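Local structure of uncharacterized protein (3FD9) at the interface of chains A and B. The protein acts as the transcriptional antiactivator ExsD, a negative regulator of the type III secretion regulon that disrupts self-association and DNA binding of the activator ExsA. Numbering follows the deposited sequence. Chains: chain A/B, Uncharacterized protein.

Both contacts place arginines of chain B against acidic residues on helix 96-115 of chain A, and their C-alpha centres lie about 17 Å apart. On the chain B side helix 30-39 serves both, giving B:Arg31 to contact 2 and B:Arg38 to contact 1, while B:Arg42 of helix 42-50 extends contact 1. Chain A adds helices 119-147 and 157-189 at contact 1 and the end of helix 52-60 and the loop after it at contact 2. In these patches the copies present different residues, and the whole interface is not an exact two-fold; the structure alone does not show whether the cell uses this pairing.

Contact 1: the interface of chains A and B. Residues chain A 112, 123, 126, 179; chain B 38, 42.
A:Glu112 sits in helical backbone near the end of helix 96-115 and meets B:Arg38 of helix 30-39, which is also helical in its backbone. At this interface of two ExsD copies, their side chains come tip to tip. B:Arg38 presents the end of its guanidinium, NH1 bonding to the carboxylate OE2 of A:Glu112 at 2.8 Å and NH2 to OE1 at 3.2 Å. The grip is end-on but not coplanar: the two planes stand 76° apart, and both nitrogens come from above the carboxylate plane along noticeably bent bonds. The carboxylate gets there on a chain with CG anti to the backbone N (chi1 -162°) and extended beyond it, whereas the arginine chain is folded at its second and third torsions.

From its own chain, A:Arg123 of helix 119-147 holds the same acid. Its NH2 gives OE2 of A:Glu112 a nearly straight bond of 2.6 Å on the syn side, with the oxygen in the guanidinium plane. B:Arg38 NH1 and A:Arg123 NH2 reach OE2 from opposite faces of the carboxylate plane, and the shared negative charge probably offsets the repulsion between two guanidiniums turned almost perpendicular. One face of the A:Arg123 guanidinium is packed by A:Leu179 CD2 over its centre, which should help fix its rotation.

B:Arg42 is poorly ordered. Its modelled tip points toward A:Leu126 CD1, 4.0 Å from NH2, and that same NH2 lies at the in-plane edge of the A:Arg123 guanidinium, 3.1 Å from NH1, without a hydrogen bond.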
ATOM      1  N   GLU A 112     -28.602   8.839  -2.447  1.00 43.94           N
ATOM      2  CA  GLU A 112     -28.126  10.181  -2.162  1.00 44.18           C
ATOM      3  C   GLU A 112     -28.256  11.142  -3.353  1.00 45.81           C
ATOM      4  O   GLU A 112     -28.640  12.298  -3.181  1.00 47.82           O
ATOM      5  CB  GLU A 112     -26.669  10.090  -1.736  1.00 42.65           C
ATOM      6  CG  GLU A 112     -26.149  11.284  -1.009  1.00 45.43           C
ATOM      7  CD  GLU A 112     -24.678  11.156  -0.740  1.00 47.72           C
ATOM      8  OE1 GLU A 112     -23.932  10.777  -1.674  1.00 51.35           O
ATOM      9  OE2 GLU A 112     -24.269  11.423   0.408  1.00 48.44           O
ATOM     10  N   ARG A 123     -18.304  15.615  -3.909  1.00 47.76           N
ATOM     11  CA  ARG A 123     -17.457  14.693  -3.162  1.00 45.80           C
ATOM     12  C   ARG A 123     -16.097  14.520  -3.803  1.00 47.15           C
ATOM     13  O   ARG A 123     -15.067  14.718  -3.149  1.00 45.78           O
ATOM     14  CB  ARG A 123     -18.131  13.328  -2.993  1.00 45.08           C
ATOM     15  CG  ARG A 123     -19.276  13.346  -1.996  1.00 42.94           C
ATOM     16  CD  ARG A 123     -19.793  11.960  -1.682  1.00 37.47           C
ATOM     17  NE  ARG A 123     -20.951  12.036  -0.792  1.00 45.03           N
ATOM     18  CZ  ARG A 123     -20.908  12.516   0.451  1.00 47.51           C
ATOM     19  NH1 ARG A 123     -19.763  12.965   0.955  1.00 51.81           N
ATOM     20  NH2 ARG A 123     -22.010  12.551   1.192  1.00 41.37           N
ATOM     21  N   LEU A 126     -13.846  17.407  -3.665  1.00 55.38           N
ATOM     22  CA  LEU A 126     -13.115  17.448  -2.407  1.00 54.65           C
ATOM     23  C   LEU A 126     -11.837  16.637  -2.532  1.00 54.78           C
ATOM     24  O   LEU A 126     -10.756  17.105  -2.171  1.00 56.29           O
ATOM     25  CB  LEU A 126     -13.958  16.906  -1.256  1.00 53.16           C
ATOM     26  CG  LEU A 126     -14.707  17.956  -0.440  1.00 56.51           C
ATOM     27  CD1 LEU A 126     -15.236  17.345   0.850  1.00 58.66           C
ATOM     28  CD2 LEU A 126     -13.798  19.140  -0.144  1.00 56.42           C
ATOM     29  N   LEU A 179     -22.213  19.983   1.487  1.00 52.87           N
ATOM     30  CA  LEU A 179     -22.322  18.570   1.808  1.00 52.65           C
ATOM     31  C   LEU A 179     -22.852  18.362   3.217  1.00 55.10           C
ATOM     32  O   LEU A 179     -23.517  17.364   3.500  1.00 57.09           O
ATOM     33  CB  LEU A 179     -20.967  17.883   1.654  1.00 50.04           C
ATOM     34  CG  LEU A 179     -20.460  17.674   0.227  1.00 50.43           C
ATOM     35  CD1 LEU A 179     -18.954  17.535   0.209  1.00 53.71           C
ATOM     36  CD2 LEU A 179     -21.109  16.458  -0.404  1.00 51.18           C
TER
ATOM     37  N   ARG B  38     -18.353   7.282   4.663  1.00 39.96           N
ATOM     38  CA  ARG B  38     -19.794   7.297   4.460  1.00 40.17           C
ATOM     39  C   ARG B  38     -20.569   7.230   5.774  1.00 41.14           C
ATOM     40  O   ARG B  38     -21.688   7.730   5.862  1.00 42.95           O
ATOM     41  CB  ARG B  38     -20.204   6.135   3.552  1.00 39.05           C
ATOM     42  CG  ARG B  38     -21.692   5.894   3.510  1.00 38.05           C
ATOM     43  CD  ARG B  38     -22.421   7.093   2.932  1.00 41.14           C
ATOM     44  NE  ARG B  38     -22.306   7.157   1.477  1.00 40.73           N
ATOM     45  CZ  ARG B  38     -22.399   8.280   0.772  1.00 43.11           C
ATOM     46  NH1 ARG B  38     -22.596   9.440   1.390  1.00 52.04           N
ATOM     47  NH2 ARG B  38     -22.277   8.249  -0.550  1.00 42.86           N
ATOM     48  N   ARG B  42     -18.167  14.498   8.480  1.00 66.87           N
ATOM     49  CA  ARG B  42     -16.841  15.104   8.343  1.00 67.64           C
ATOM     50  C   ARG B  42     -16.219  15.455   9.691  1.00 67.10           C
ATOM     51  O   ARG B  42     -15.014  15.322   9.878  1.00 65.52           O
ATOM     52  CB  ARG B  42     -16.895  16.361   7.471  1.00 69.90           C
ATOM     53  CG  ARG B  42     -17.377  16.134   6.048  1.00 78.60           C
ATOM     54  CD  ARG B  42     -16.557  15.065   5.327  1.00 92.67           C
ATOM     55  NE  ARG B  42     -16.976  14.902   3.932  1.00101.86           N
ATOM     56  CZ  ARG B  42     -16.531  13.947   3.120  1.00103.84           C
ATOM     57  NH1 ARG B  42     -15.647  13.057   3.562  1.00102.55           N
ATOM     58  NH2 ARG B  42     -16.970  13.880   1.867  1.00105.19           N
TER

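Contact 2: the interface of chains A and B. Residues chain A 60-62, 97, 101-102; chain B 31.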
ATOM      1  N   ARG A  60     -14.476   1.385  -5.353  1.00 32.49           N
ATOM      2  CA  ARG A  60     -15.008   0.737  -4.168  1.00 31.58           C
ATOM      3  C   ARG A  60     -13.896   0.223  -3.260  1.00 32.64           C
ATOM      4  O   ARG A  60     -14.157  -0.199  -2.132  1.00 34.97           O
ATOM      5  CB  ARG A  60     -15.971  -0.387  -4.567  1.00 31.07           C
ATOM      6  CG  ARG A  60     -17.169   0.135  -5.367  1.00 29.75           C
ATOM      7  CD  ARG A  60     -18.111  -0.972  -5.814  1.00 31.18           C
ATOM      8  NE  ARG A  60     -19.301  -0.425  -6.467  1.00 35.37           N
ATOM      9  CZ  ARG A  60     -20.295  -1.168  -6.952  1.00 32.09           C
ATOM     10  NH1 ARG A  60     -20.238  -2.488  -6.860  1.00 38.87           N
ATOM     11  NH2 ARG A  60     -21.343  -0.599  -7.522  1.00 27.40           N
ATOM     12  N   GLY A  61     -12.659   0.271  -3.749  1.00 34.09           N
ATOM     13  CA  GLY A  61     -11.524  -0.221  -2.993  1.00 33.42           C
ATOM     14  C   GLY A  61     -11.437  -1.737  -2.946  1.00 34.41           C
ATOM     15  O   GLY A  61     -10.867  -2.303  -2.010  1.00 36.75           O
ATOM     16  N   LEU A  62     -11.983  -2.399  -3.962  1.00 30.19           N
ATOM     17  CA  LEU A  62     -12.066  -3.856  -3.957  1.00 30.15           C
ATOM     18  C   LEU A  62     -10.877  -4.558  -4.632  1.00 29.19           C
ATOM     19  O   LEU A  62     -10.916  -4.891  -5.814  1.00 28.95           O
ATOM     20  CB  LEU A  62     -13.393  -4.317  -4.565  1.00 31.49           C
ATOM     21  CG  LEU A  62     -14.641  -3.822  -3.823  1.00 33.91           C
ATOM     22  CD1 LEU A  62     -15.909  -4.241  -4.536  1.00 35.69           C
ATOM     23  CD2 LEU A  62     -14.651  -4.332  -2.396  1.00 39.60           C
ATOM     24  N   GLN A  97     -19.669  -8.157   4.698  1.00 33.46           N
ATOM     25  CA  GLN A  97     -18.724  -7.300   4.014  1.00 33.31           C
ATOM     26  C   GLN A  97     -19.097  -7.181   2.547  1.00 34.79           C
ATOM     27  O   GLN A  97     -18.927  -6.128   1.933  1.00 36.61           O
ATOM     28  CB  GLN A  97     -17.318  -7.867   4.122  1.00 34.06           C
ATOM     29  CG  GLN A  97     -16.252  -6.836   3.868  1.00 38.88           C
ATOM     30  CD  GLN A  97     -16.367  -5.666   4.826  1.00 49.10           C
ATOM     31  OE1 GLN A  97     -16.388  -5.852   6.063  1.00 49.58           O
ATOM     32  NE2 GLN A  97     -16.448  -4.447   4.272  1.00 44.33           N
ATOM     33  N   ASP A 101     -20.272  -3.741   0.432  1.00 27.31           N
ATOM     34  CA  ASP A 101     -19.430  -3.144  -0.588  1.00 27.70           C
ATOM     35  C   ASP A 101     -20.060  -3.219  -1.958  1.00 28.89           C
ATOM     36  O   ASP A 101     -19.731  -2.428  -2.840  1.00 30.68           O
ATOM     37  CB  ASP A 101     -18.079  -3.841  -0.622  1.00 28.31           C
ATOM     38  CG  ASP A 101     -17.230  -3.506   0.572  1.00 32.56           C
ATOM     39  OD1 ASP A 101     -17.223  -2.321   0.983  1.00 36.54           O
ATOM     40  OD2 ASP A 101     -16.566  -4.427   1.098  1.00 33.00           O
ATOM     41  N   TRP A 102     -20.954  -4.185  -2.132  1.00 35.75           N
ATOM     42  CA  TRP A 102     -21.558  -4.430  -3.425  1.00 34.55           C
ATOM     43  C   TRP A 102     -22.981  -3.904  -3.514  1.00 35.83           C
ATOM     44  O   TRP A 102     -23.497  -3.690  -4.599  1.00 38.61           O
ATOM     45  CB  TRP A 102     -21.500  -5.920  -3.779  1.00 34.50           C
ATOM     46  CG  TRP A 102     -20.306  -6.264  -4.637  1.00 35.77           C
ATOM     47  CD1 TRP A 102     -20.189  -6.089  -5.992  1.00 37.56           C
ATOM     48  CD2 TRP A 102     -19.063  -6.826  -4.202  1.00 27.86           C
ATOM     49  NE1 TRP A 102     -18.950  -6.505  -6.419  1.00 33.67           N
ATOM     50  CE2 TRP A 102     -18.241  -6.960  -5.341  1.00 28.53           C
ATOM     51  CE3 TRP A 102     -18.565  -7.228  -2.961  1.00 34.78           C
ATOM     52  CZ2 TRP A 102     -16.956  -7.480  -5.276  1.00 34.04           C
ATOM     53  CZ3 TRP A 102     -17.282  -7.743  -2.899  1.00 37.50           C
ATOM     54  CH2 TRP A 102     -16.494  -7.866  -4.049  1.00 39.52           C
TER
ATOM     55  N   ARG B  31     -10.951   0.489   0.886  1.00 32.00           N
ATOM     56  CA  ARG B  31     -12.235  -0.122   1.194  1.00 31.22           C
ATOM     57  C   ARG B  31     -12.745   0.387   2.533  1.00 30.73           C
ATOM     58  O   ARG B  31     -13.889   0.839   2.645  1.00 33.67           O
ATOM     59  CB  ARG B  31     -12.046  -1.625   1.264  1.00 31.36           C
ATOM     60  CG  ARG B  31     -13.301  -2.430   1.367  1.00 32.25           C
ATOM     61  CD  ARG B  31     -12.955  -3.846   1.795  1.00 33.87           C
ATOM     62  NE  ARG B  31     -14.026  -4.768   1.465  1.00 52.23           N
ATOM     63  CZ  ARG B  31     -13.922  -5.741   0.566  1.00 57.71           C
ATOM     64  NH1 ARG B  31     -12.772  -5.927  -0.082  1.00 58.67           N
ATOM     65  NH2 ARG B  31     -14.963  -6.538   0.320  1.00 53.43           N
TER
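B:Arg31 turns the NE/NH2 side of its guanidinium to A:Asp101 in a salt bridge between two copies of the ExsD antiactivator, joining helix 30-39 of chain B to helix 96-115 of chain A. Both donors converge on one carboxylate oxygen: NE of B:Arg31 lies 2.6 Å from OD2 of A:Asp101, and NH2 lies 2.8 Å from the same OD2. The side chains cross at about a right angle with their flat ends 71° apart, and the oxygen is tilted away from the guanidinium plane, making both bonds well bent. NE comes from above the carboxylate plane, while NH2 approaches on the anti side, also somewhat raised from that plane. The arginine arrives on a long arm, CG anti to the backbone N (chi1 -171°) and the chain extended to NE, which carries its tip across the chain A surface.

A:Leu62, in the loop following helix 52-60, covers one face of this guanidinium. Its CD2 is set toward the rim and is 3.4 Å from CZ of B:Arg31. Nearer the root of the arm, the carbonyl O of A:Gly61 touches CB of B:Arg31 at 3.5 Å, while A:Gln97 crosses beside the NE end with its amide steeply turned against the guanidinium.

A:Gln97 also works from behind, likely helping to place the acceptor: one helical turn before A:Asp101, it gives OD2 a further bond from NE2 at 3.2 Å, almost straight (171° at H) and entering from above the carboxylate plane. Three donors therefore grip this oxygen, which would probably favour a charged carboxylate. On the other branch of A:Leu62, CD1 packs over the rim of the A:Trp102 ring, 3.5 Å above its plane, which probably steadies the leucine against the guanidinium face. The indole in turn offers its CD1 to the in-plane edge of the A:Arg60 guanidinium.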